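Local coordinates for structural polyprotein, VP1 (Israeli acute paralysis virus, PDB 5CDD) that probably serves as a structural subunit of the virus capsid, being one piece of a longer polyprotein and taking part in a pentamer of the shell, at residues R92-F97 against V180-N185; I110-M115 against S166-F171; R117-D122 against S160-D165. All coordinates share one frame; numbering follows the deposited sequence.

Contact 1 (R92-F97 against V180-N185)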
loop_
_atom_site.group_PDB
_atom_site.type_symbol
_atom_site.label_atom_id
_atom_site.label_comp_id
_atom_site.label_asym_id
_atom_site.label_seq_id
_atom_site.Cartn_x
_atom_site.Cartn_y
_atom_site.Cartn_z
ATOM N N ARG A 92 3.125 -23.091 29.202
ATOM C CA ARG A 92 4.126 -24.038 28.721
ATOM C C ARG A 92 3.741 -24.631 27.363
ATOM O O ARG A 92 2.564 -24.721 27.026
ATOM C CB ARG A 92 4.292 -25.164 29.742
ATOM C CG ARG A 92 4.755 -24.692 31.111
ATOM C CD ARG A 92 4.231 -25.598 32.209
ATOM N NE ARG A 92 4.663 -25.171 33.537
ATOM C CZ ARG A 92 5.893 -25.334 34.016
ATOM N NH1 ARG A 92 6.824 -25.922 33.275
ATOM N NH2 ARG A 92 6.192 -24.916 35.239
ATOM N N ARG A 93 4.746 -25.033 26.591
ATOM C CA ARG A 93 4.522 -25.623 25.275
ATOM C C ARG A 93 5.184 -26.989 25.174
ATOM O O ARG A 93 6.254 -27.215 25.741
ATOM C CB ARG A 93 5.080 -24.708 24.181
ATOM C CG ARG A 93 4.269 -23.446 23.959
ATOM C CD ARG A 93 4.984 -22.476 23.039
ATOM N NE ARG A 93 4.146 -21.323 22.722
ATOM C CZ ARG A 93 4.589 -20.218 22.134
ATOM N NH1 ARG A 93 5.865 -20.115 21.799
ATOM N NH2 ARG A 93 3.757 -19.217 21.880
ATOM N N TYR A 94 4.538 -27.899 24.450
ATOM C CA TYR A 94 5.063 -29.246 24.263
ATOM C C TYR A 94 4.933 -29.694 22.813
ATOM O O TYR A 94 3.995 -29.312 22.115
ATOM C CB TYR A 94 4.317 -30.256 25.144
ATOM C CG TYR A 94 4.379 -29.988 26.629
ATOM C CD1 TYR A 94 3.470 -29.127 27.242
ATOM C CD2 TYR A 94 5.343 -30.605 27.426
ATOM C CE1 TYR A 94 3.518 -28.888 28.618
ATOM C CE2 TYR A 94 5.402 -30.373 28.799
ATOM C CZ TYR A 94 4.486 -29.516 29.388
ATOM O OH TYR A 94 4.541 -29.288 30.746
ATOM N N LYS A 95 5.886 -30.501 22.365
ATOM C CA LYS A 95 5.863 -31.042 21.014
ATOM C C LYS A 95 6.169 -32.528 21.110
ATOM O O LYS A 95 7.192 -32.925 21.672
ATOM C CB LYS A 95 6.902 -30.358 20.118
ATOM C CG LYS A 95 6.659 -28.879 19.891
ATOM C CD LYS A 95 7.458 -28.366 18.701
ATOM C CE LYS A 95 7.424 -26.846 18.627
ATOM N NZ LYS A 95 6.036 -26.306 18.687
ATOM N N PHE A 96 5.271 -33.349 20.580
ATOM C CA PHE A 96 5.461 -34.790 20.613
ATOM C C PHE A 96 5.712 -35.317 19.209
ATOM O O PHE A 96 4.808 -35.333 18.373
ATOM C CB PHE A 96 4.231 -35.478 21.213
ATOM C CG PHE A 96 3.819 -34.928 22.549
ATOM C CD1 PHE A 96 3.064 -33.761 22.635
ATOM C CD2 PHE A 96 4.200 -35.568 23.726
ATOM C CE1 PHE A 96 2.691 -33.236 23.874
ATOM C CE2 PHE A 96 3.835 -35.052 24.972
ATOM C CZ PHE A 96 3.078 -33.882 25.047
ATOM N N PHE A 97 6.947 -35.735 18.949
ATOM C CA PHE A 97 7.305 -36.275 17.646
ATOM C C PHE A 97 7.077 -37.781 17.667
ATOM O O PHE A 97 7.840 -38.528 18.278
ATOM C CB PHE A 97 8.768 -35.978 17.318
ATOM C CG PHE A 97 9.113 -34.517 17.341
ATOM C CD1 PHE A 97 9.285 -33.846 18.548
ATOM C CD2 PHE A 97 9.264 -33.807 16.154
ATOM C CE1 PHE A 97 9.607 -32.489 18.573
ATOM C CE2 PHE A 97 9.585 -32.450 16.168
ATOM C CZ PHE A 97 9.757 -31.791 17.380
ATOM N N VAL A 180 9.759 -36.290 23.133
ATOM C CA VAL A 180 9.115 -35.135 23.734
ATOM C C VAL A 180 10.066 -33.957 23.915
ATOM O O VAL A 180 11.148 -34.094 24.491
ATOM C CB VAL A 180 8.499 -35.500 25.102
ATOM C CG1 VAL A 180 7.710 -34.324 25.648
ATOM C CG2 VAL A 180 7.609 -36.722 24.960
ATOM N N ALA A 181 9.651 -32.801 23.410
ATOM C CA ALA A 181 10.434 -31.577 23.516
ATOM C C ALA A 181 9.518 -30.501 24.084
ATOM O O ALA A 181 8.357 -30.404 23.691
ATOM C CB ALA A 181 10.944 -31.162 22.148
ATOM N N ARG A 182 10.030 -29.698 25.011
ATOM C CA ARG A 182 9.216 -28.650 25.611
ATOM C C ARG A 182 9.897 -27.290 25.657
ATOM O O ARG A 182 11.068 -27.143 25.303
ATOM C CB ARG A 182 8.807 -29.038 27.033
ATOM C CG ARG A 182 9.968 -29.100 28.005
ATOM C CD ARG A 182 9.486 -29.298 29.428
ATOM N NE ARG A 182 10.605 -29.416 30.357
ATOM C CZ ARG A 182 10.475 -29.576 31.669
ATOM N NH1 ARG A 182 9.268 -29.635 32.216
ATOM N NH2 ARG A 182 11.555 -29.683 32.434
ATOM N N ALA A 183 9.133 -26.302 26.107
ATOM C CA ALA A 183 9.587 -24.924 26.242
ATOM C C ALA A 183 8.438 -24.179 26.901
ATOM O O ALA A 183 7.355 -24.738 27.074
ATOM C CB ALA A 183 9.884 -24.325 24.874
ATOM N N GLY A 184 8.669 -22.931 27.285
ATOM C CA GLY A 184 7.605 -22.162 27.900
ATOM C C GLY A 184 6.877 -21.385 26.823
ATOM O O GLY A 184 7.397 -21.240 25.718
ATOM N N ASN A 185 5.674 -20.901 27.114
ATOM C CA ASN A 185 4.950 -20.126 26.116
ATOM C C ASN A 185 5.604 -18.747 26.089
ATOM O O ASN A 185 6.626 -18.538 26.739
ATOM C CB ASN A 185 3.453 -20.051 26.457
ATOM C CG ASN A 185 3.159 -19.157 27.637
ATOM O OD1 ASN A 185 4.020 -18.909 28.479
ATOM N ND2 ASN A 185 1.923 -18.680 27.716
HETATM O O HOH W 1 8.299 -21.147 23.000
#
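Arg93 and Ala183 form an antiparallel hydrogen-bonded pair, and Lys95 with Ala181 repeats it two residues further on. Arg93 N gives a hydrogen bond of 2.7 Å to Ala183 O that is close to straight (166° at the hydrogen), and Ala183 N returns one of 3.0 Å to Arg93 O. Lys95 N likewise binds Ala181 O at 2.8 Å, answered by Ala181 N to Lys95 O at 3.0 Å. Tyr94 with Arg182, between these rungs, and Phe96 with Val180, beyond the second, are non-hydrogen-bonded pairs whose side chains share one face. There the Tyr94 ring sends CD2 to Arg182 CB (3.8 Å). Phe96 and Val180 run side by side: with CG1 anti to the backbone N (chi1 -174°), Val180 sets CG1 beside Phe96 CE2 and brings CG2 to 3.8 Å from Phe96 CD2. Towards the other face, Ala181 CB meets the edge of the Phe97 ring at CE1, 4.0 Å away. At the far end the extended Arg93 chain crosses Asn185, the guanidinium and amide planes 84° apart, and a water taking a hydrogen bond from Arg93 NH1 lies next to Gly184 O.

Further out, helices 64-73 and 77-82 pack on the Tyr94, Val180 and Arg182 face, where Arg182 forms salt bridges with Asp76 and Asp71; Phe96 also meets Tyr170 of the second sheet. Lys95 forms salt bridges with Glu142 and with Asp27 of a neighbouring polyprotein chain, while Arg93 NE forms one with Glu144 of the same chain and NH1 a hydrogen bond with Ser1 O of another polyprotein chain. Strands 87-98 and 176-184 thus adjoin in a sheet of the jelly-roll sandwich known from picornavirus-like capsid proteins. Backbone bonds and apolar contacts join them, while the buried arginine and lysine ends find acidic partners elsewhere, which probably offsets their charge.

Contact 2 (I110-M115 against S166-F171)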
loop_
_atom_site.group_PDB
_atom_site.type_symbol
_atom_site.label_atom_id
_atom_site.label_comp_id
_atom_site.label_asym_id
_atom_site.label_seq_id
_atom_site.Cartn_x
_atom_site.Cartn_y
_atom_site.Cartn_z
ATOM N N ILE A 110 -3.958 -38.422 18.354
ATOM C CA ILE A 110 -3.476 -37.920 19.634
ATOM C C ILE A 110 -4.362 -36.787 20.141
ATOM O O ILE A 110 -4.619 -35.824 19.423
ATOM C CB ILE A 110 -2.033 -37.383 19.512
ATOM C CG1 ILE A 110 -1.123 -38.440 18.874
ATOM C CG2 ILE A 110 -1.518 -36.976 20.878
ATOM C CD1 ILE A 110 -0.954 -39.698 19.689
ATOM N N ARG A 111 -4.822 -36.910 21.381
ATOM C CA ARG A 111 -5.672 -35.898 22.005
ATOM C C ARG A 111 -4.959 -35.333 23.229
ATOM O O ARG A 111 -4.316 -36.070 23.976
ATOM C CB ARG A 111 -7.002 -36.513 22.453
ATOM C CG ARG A 111 -7.896 -37.032 21.340
ATOM C CD ARG A 111 -8.701 -35.913 20.697
ATOM N NE ARG A 111 -9.705 -35.328 21.590
ATOM C CZ ARG A 111 -10.773 -35.972 22.057
ATOM N NH1 ARG A 111 -10.993 -37.238 21.728
ATOM N NH2 ARG A 111 -11.639 -35.341 22.841
ATOM N N SER A 112 -5.068 -34.026 23.434
ATOM C CA SER A 112 -4.454 -33.387 24.591
ATOM C C SER A 112 -5.488 -32.485 25.259
ATOM O O SER A 112 -6.223 -31.764 24.587
ATOM C CB SER A 112 -3.217 -32.578 24.178
ATOM O OG SER A 112 -3.530 -31.614 23.192
ATOM N N PHE A 113 -5.547 -32.544 26.585
ATOM C CA PHE A 113 -6.503 -31.754 27.350
ATOM C C PHE A 113 -5.796 -30.979 28.452
ATOM O O PHE A 113 -4.577 -31.046 28.599
ATOM C CB PHE A 113 -7.538 -32.672 28.008
ATOM C CG PHE A 113 -8.180 -33.649 27.068
ATOM C CD1 PHE A 113 -9.341 -33.316 26.379
ATOM C CD2 PHE A 113 -7.625 -34.909 26.875
ATOM C CE1 PHE A 113 -9.942 -34.225 25.510
ATOM C CE2 PHE A 113 -8.215 -35.825 26.010
ATOM C CZ PHE A 113 -9.376 -35.482 25.326
ATOM N N LEU A 114 -6.585 -30.245 29.228
ATOM C CA LEU A 114 -6.067 -29.489 30.356
ATOM C C LEU A 114 -6.450 -30.259 31.610
ATOM O O LEU A 114 -7.350 -31.100 31.585
ATOM C CB LEU A 114 -6.692 -28.094 30.427
ATOM C CG LEU A 114 -6.194 -26.992 29.495
ATOM C CD1 LEU A 114 -6.989 -25.725 29.761
ATOM C CD2 LEU A 114 -4.712 -26.745 29.723
ATOM N N MET A 115 -5.759 -29.971 32.704
ATOM C CA MET A 115 -6.054 -30.617 33.969
ATOM C C MET A 115 -5.222 -29.967 35.057
ATOM O O MET A 115 -4.051 -29.659 34.855
ATOM C CB MET A 115 -5.772 -32.117 33.890
ATOM C CG MET A 115 -4.315 -32.488 33.857
ATOM S SD MET A 115 -3.971 -33.502 35.294
ATOM C CE MET A 115 -4.821 -35.022 34.853
ATOM N N SER A 166 -3.009 -24.742 35.855
ATOM C CA SER A 166 -3.321 -25.762 34.860
ATOM C C SER A 166 -2.116 -26.549 34.364
ATOM O O SER A 166 -0.980 -26.085 34.425
ATOM C CB SER A 166 -4.035 -25.115 33.671
ATOM O OG SER A 166 -3.286 -24.007 33.187
ATOM N N SER A 167 -2.388 -27.752 33.873
ATOM C CA SER A 167 -1.354 -28.635 33.357
ATOM C C SER A 167 -1.898 -29.354 32.124
ATOM O O SER A 167 -3.057 -29.172 31.754
ATOM C CB SER A 167 -0.943 -29.648 34.432
ATOM O OG SER A 167 0.060 -30.524 33.954
ATOM N N LEU A 168 -1.062 -30.166 31.490
ATOM C CA LEU A 168 -1.478 -30.896 30.300
ATOM C C LEU A 168 -1.770 -32.371 30.578
ATOM O O LEU A 168 -1.178 -32.982 31.471
ATOM C CB LEU A 168 -0.393 -30.798 29.225
ATOM C CG LEU A 168 -0.701 -31.451 27.878
ATOM C CD1 LEU A 168 -1.679 -30.573 27.119
ATOM C CD2 LEU A 168 0.577 -31.631 27.078
ATOM N N MET A 169 -2.695 -32.932 29.807
ATOM C CA MET A 169 -3.049 -34.338 29.925
ATOM C C MET A 169 -2.988 -34.946 28.528
ATOM O O MET A 169 -3.647 -34.473 27.606
ATOM C CB MET A 169 -4.448 -34.505 30.510
ATOM C CG MET A 169 -4.845 -35.958 30.673
ATOM S SD MET A 169 -6.331 -36.165 31.644
ATOM C CE MET A 169 -7.600 -35.842 30.411
ATOM N N TYR A 170 -2.194 -36.000 28.386
ATOM C CA TYR A 170 -1.994 -36.666 27.105
ATOM C C TYR A 170 -2.899 -37.880 26.908
ATOM O O TYR A 170 -3.284 -38.542 27.868
ATOM C CB TYR A 170 -0.535 -37.099 27.006
ATOM C CG TYR A 170 -0.038 -37.304 25.604
ATOM C CD1 TYR A 170 0.144 -36.221 24.749
ATOM C CD2 TYR A 170 0.272 -38.579 25.135
ATOM C CE1 TYR A 170 0.628 -36.399 23.459
ATOM C CE2 TYR A 170 0.755 -38.771 23.847
ATOM C CZ TYR A 170 0.932 -37.676 23.013
ATOM O OH TYR A 170 1.414 -37.852 21.736
ATOM N N PHE A 171 -3.229 -38.175 25.655
ATOM C CA PHE A 171 -4.074 -39.320 25.349
ATOM C C PHE A 171 -3.951 -39.783 23.902
ATOM O O PHE A 171 -3.798 -38.978 22.990
ATOM C CB PHE A 171 -5.544 -39.003 25.630
ATOM C CG PHE A 171 -6.469 -40.146 25.320
ATOM C CD1 PHE A 171 -6.625 -41.195 26.221
ATOM C CD2 PHE A 171 -7.133 -40.209 24.098
ATOM C CE1 PHE A 171 -7.426 -42.290 25.911
ATOM C CE2 PHE A 171 -7.936 -41.303 23.777
ATOM C CZ PHE A 171 -8.082 -42.346 24.686
#
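Ser166 precedes the first paired residue and only brings its CB to 4.3 Å from Leu114 CD2. Next in line, Ser167 faces Met115: its O takes a hydrogen bond from Met115 N at 3.0 Å, the donor standing above the carbonyl plane, while the return bond from Ser167 N to Met115 O is weak. Leu168 lies on the face shared with Ser112 and Leu114. Its CG is anti to the backbone N (chi1 -177°), and CD1 beyond it comes within 3.9 Å of Ser112 CB. Met169 and Phe113 exchange two backbone bonds, Phe113 N to Met169 O and Met169 N to Phe113 O, each 2.9 Å. The Met169 CE then crosses to Phe113 CD2 at 3.7 Å, and Met115 CE abuts Met169 SD, the two methionines at about a right angle. Tyr170 presents its phenol end to Ile110 CG2, met obliquely. Phe171 O accepts Arg111 N at 2.8 Å, its CB lies at the edge of the Phe113 ring, and its own ring edge meets Arg111 CB.

Strands 110-116 and 166-172 are neighbours at the middle of the second sheet of the sandwich. Leu168 reaches inward to strand 87-98, whereas Phe113 and Phe171 pack on Leu300 of a neighbouring polyprotein chain. Across this pair the backbone supplies the polar bonds and the side chains add mainly apolar and sulfur contacts, consistent with a buried, largely nonpolar interface.

Contact 3 (R117-D122 against S160-D165)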
loop_
_atom_site.group_PDB
_atom_site.type_symbol
_atom_site.label_atom_id
_atom_site.label_comp_id
_atom_site.label_asym_id
_atom_site.label_seq_id
_atom_site.Cartn_x
_atom_site.Cartn_y
_atom_site.Cartn_z
ATOM N N ARG A 117 -2.780 -29.012 37.835
ATOM C CA ARG A 117 -1.465 -29.559 38.109
ATOM C C ARG A 117 -1.490 -30.518 39.292
ATOM O O ARG A 117 -2.043 -30.210 40.346
ATOM C CB ARG A 117 -0.475 -28.427 38.373
ATOM C CG ARG A 117 0.963 -28.879 38.514
ATOM C CD ARG A 117 1.896 -27.689 38.450
ATOM N NE ARG A 117 1.836 -27.045 37.144
ATOM C CZ ARG A 117 2.229 -27.624 36.015
ATOM N NH1 ARG A 117 2.711 -28.859 36.037
ATOM N NH2 ARG A 117 2.137 -26.974 34.862
ATOM N N ASN A 118 -0.896 -31.690 39.091
ATOM C CA ASN A 118 -0.806 -32.731 40.107
ATOM C C ASN A 118 -2.095 -33.481 40.412
ATOM O O ASN A 118 -2.216 -34.112 41.460
ATOM C CB ASN A 118 -0.218 -32.165 41.396
ATOM C CG ASN A 118 1.208 -31.691 41.217
ATOM O OD1 ASN A 118 2.070 -32.435 40.742
ATOM N ND2 ASN A 118 1.468 -30.447 41.595
ATOM N N TYR A 119 -3.056 -33.405 39.500
ATOM C CA TYR A 119 -4.312 -34.130 39.651
ATOM C C TYR A 119 -4.078 -35.447 38.922
ATOM O O TYR A 119 -3.173 -35.542 38.090
ATOM C CB TYR A 119 -5.454 -33.381 38.961
ATOM C CG TYR A 119 -6.324 -32.535 39.865
ATOM C CD1 TYR A 119 -5.765 -31.666 40.803
ATOM C CD2 TYR A 119 -7.714 -32.560 39.738
ATOM C CE1 TYR A 119 -6.573 -30.837 41.591
ATOM C CE2 TYR A 119 -8.529 -31.739 40.516
ATOM C CZ TYR A 119 -7.955 -30.880 41.439
ATOM O OH TYR A 119 -8.765 -30.058 42.195
ATOM N N SER A 120 -4.867 -36.468 39.231
ATOM C CA SER A 120 -4.709 -37.745 38.547
ATOM C C SER A 120 -5.772 -37.845 37.459
ATOM O O SER A 120 -6.877 -37.327 37.607
ATOM C CB SER A 120 -4.832 -38.912 39.528
ATOM O OG SER A 120 -6.064 -38.876 40.220
ATOM N N ALA A 121 -5.428 -38.505 36.361
ATOM C CA ALA A 121 -6.340 -38.652 35.235
ATOM C C ALA A 121 -7.749 -39.092 35.621
ATOM O O ALA A 121 -8.718 -38.758 34.940
ATOM C CB ALA A 121 -5.754 -39.631 34.227
ATOM N N ASP A 122 -7.865 -39.833 36.717
ATOM C CA ASP A 122 -9.162 -40.333 37.155
ATOM C C ASP A 122 -9.991 -39.370 38.002
ATOM O O ASP A 122 -11.096 -39.711 38.428
ATOM C CB ASP A 122 -8.974 -41.657 37.903
ATOM C CG ASP A 122 -7.975 -41.548 39.039
ATOM O OD1 ASP A 122 -8.306 -40.919 40.067
ATOM O OD2 ASP A 122 -6.854 -42.089 38.899
ATOM N N SER A 160 3.403 -28.339 47.706
ATOM C CA SER A 160 2.024 -28.062 48.100
ATOM C C SER A 160 1.092 -27.700 46.944
ATOM O O SER A 160 -0.119 -27.584 47.138
ATOM C CB SER A 160 1.994 -26.935 49.138
ATOM O OG SER A 160 2.466 -25.715 48.591
ATOM N N ASP A 161 1.648 -27.523 45.749
ATOM C CA ASP A 161 0.833 -27.175 44.587
ATOM C C ASP A 161 -0.132 -28.305 44.254
ATOM O O ASP A 161 0.263 -29.329 43.698
ATOM C CB ASP A 161 1.714 -26.903 43.364
ATOM C CG ASP A 161 0.926 -26.338 42.186
ATOM O OD1 ASP A 161 -0.190 -26.825 41.906
ATOM O OD2 ASP A 161 1.434 -25.407 41.530
ATOM N N LYS A 162 -1.400 -28.119 44.599
ATOM C CA LYS A 162 -2.407 -29.128 44.311
ATOM C C LYS A 162 -3.555 -28.516 43.529
ATOM O O LYS A 162 -4.580 -28.144 44.098
ATOM C CB LYS A 162 -2.940 -29.746 45.604
ATOM C CG LYS A 162 -4.072 -30.753 45.395
ATOM C CD LYS A 162 -3.613 -32.016 44.679
ATOM C CE LYS A 162 -4.782 -32.965 44.459
ATOM N NZ LYS A 162 -4.356 -34.279 43.912
ATOM N N GLY A 163 -3.372 -28.413 42.218
ATOM C CA GLY A 163 -4.404 -27.851 41.370
ATOM C C GLY A 163 -4.483 -26.341 41.430
ATOM O O GLY A 163 -5.558 -25.776 41.251
ATOM N N TYR A 164 -3.356 -25.680 41.685
ATOM C CA TYR A 164 -3.334 -24.220 41.751
ATOM C C TYR A 164 -3.340 -23.625 40.348
ATOM O O TYR A 164 -3.970 -22.597 40.098
ATOM C CB TYR A 164 -2.100 -23.722 42.508
ATOM C CG TYR A 164 -2.092 -24.077 43.980
ATOM C CD1 TYR A 164 -3.283 -24.139 44.708
ATOM C CD2 TYR A 164 -0.894 -24.321 44.655
ATOM C CE1 TYR A 164 -3.284 -24.437 46.070
ATOM C CE2 TYR A 164 -0.881 -24.619 46.021
ATOM C CZ TYR A 164 -2.080 -24.676 46.721
ATOM O OH TYR A 164 -2.077 -24.971 48.068
ATOM N N ASP A 165 -2.623 -24.280 39.441
ATOM C CA ASP A 165 -2.543 -23.848 38.055
ATOM C C ASP A 165 -2.844 -25.030 37.141
ATOM O O ASP A 165 -2.928 -26.175 37.592
ATOM C CB ASP A 165 -1.152 -23.276 37.761
ATOM C CG ASP A 165 -0.042 -24.275 38.016
ATOM O OD1 ASP A 165 -0.044 -24.909 39.092
ATOM O OD2 ASP A 165 0.839 -24.417 37.143
#
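Two loops, one just past strand 110-116 and the other leading into strand 166-172, are joined where Arg117 meets Asp165. Arg117 N gives a nearly straight hydrogen bond to Asp165 O, 2.9 Å long with 173° at the hydrogen. The same two residues form a salt bridge through their side chains: Arg117 NE lies 2.8 Å from Asp165 OD2, meeting it on the syn side, 29° out of the carboxylate plane, while OD2 itself lies in the guanidinium plane. A turn at chi3 (-64°) places NE for this contact. Tyr88 OH, on strand 87-98, also bonds Asp165 OD2, and two donors therefore converge on that oxygen, while Arg117 NH2 is close to NE of Arg92, a like charge that the Asp165 carboxylate probably offsets in part.

The loops lie at one end of the second jelly-roll sheet, and around Arg117 the backbones briefly continue the antiparallel course of its two central strands, without regular strand geometry. Gly163 N binds Arg117 O at 2.9 Å, in the plane of that carbonyl. From the next residue, Asn118 ND2 gives a hydrogen bond of 2.7 Å to Asp161 O, which lies somewhat out of the Asn118 amide plane. The Asn118 carbonyl O in turn receives a hydrogen bond from Lys162 NZ at 3.3 Å. Tyr119 adds its ring, bringing CE1 to 3.7 Å from Gly163 CA and also 4.0 Å from Lys162 CE, and the lysine chain crosses the tyrosine at about a right angle. Asp161 sets OD2 against the CD methylene of Arg117, 3.9 Å away. Beyond the chain, Gly163 O is hydrogen-bonded to Tyr132 OH of a neighbouring polyprotein chain, Lys162 packs on Trp228 and Tyr119 on Asn229 of that same chain.

Overall arrangement
Along the chain the segments come in mirrored order: 92-97, 110-115 and 117-122 on the way out, then 160-165, 166-171 and 180-185 on the way back, so contact 1 encloses contact 2, which encloses contact 3. Contacts 1 and 2 lie on different sheets, their centres about 12 Å apart, and meet face to face through Tyr94 and Phe96 against Leu168. Contact 3 carries on from contact 2, about 13 Å away between centres, and touches it where Met115 CE nears Ser120 and Ala121; it is about 19 Å from contact 1. One sheet, the facing sheet and the loops at its end thus each hold one contact, and residues of all three meet neighbouring capsid chains.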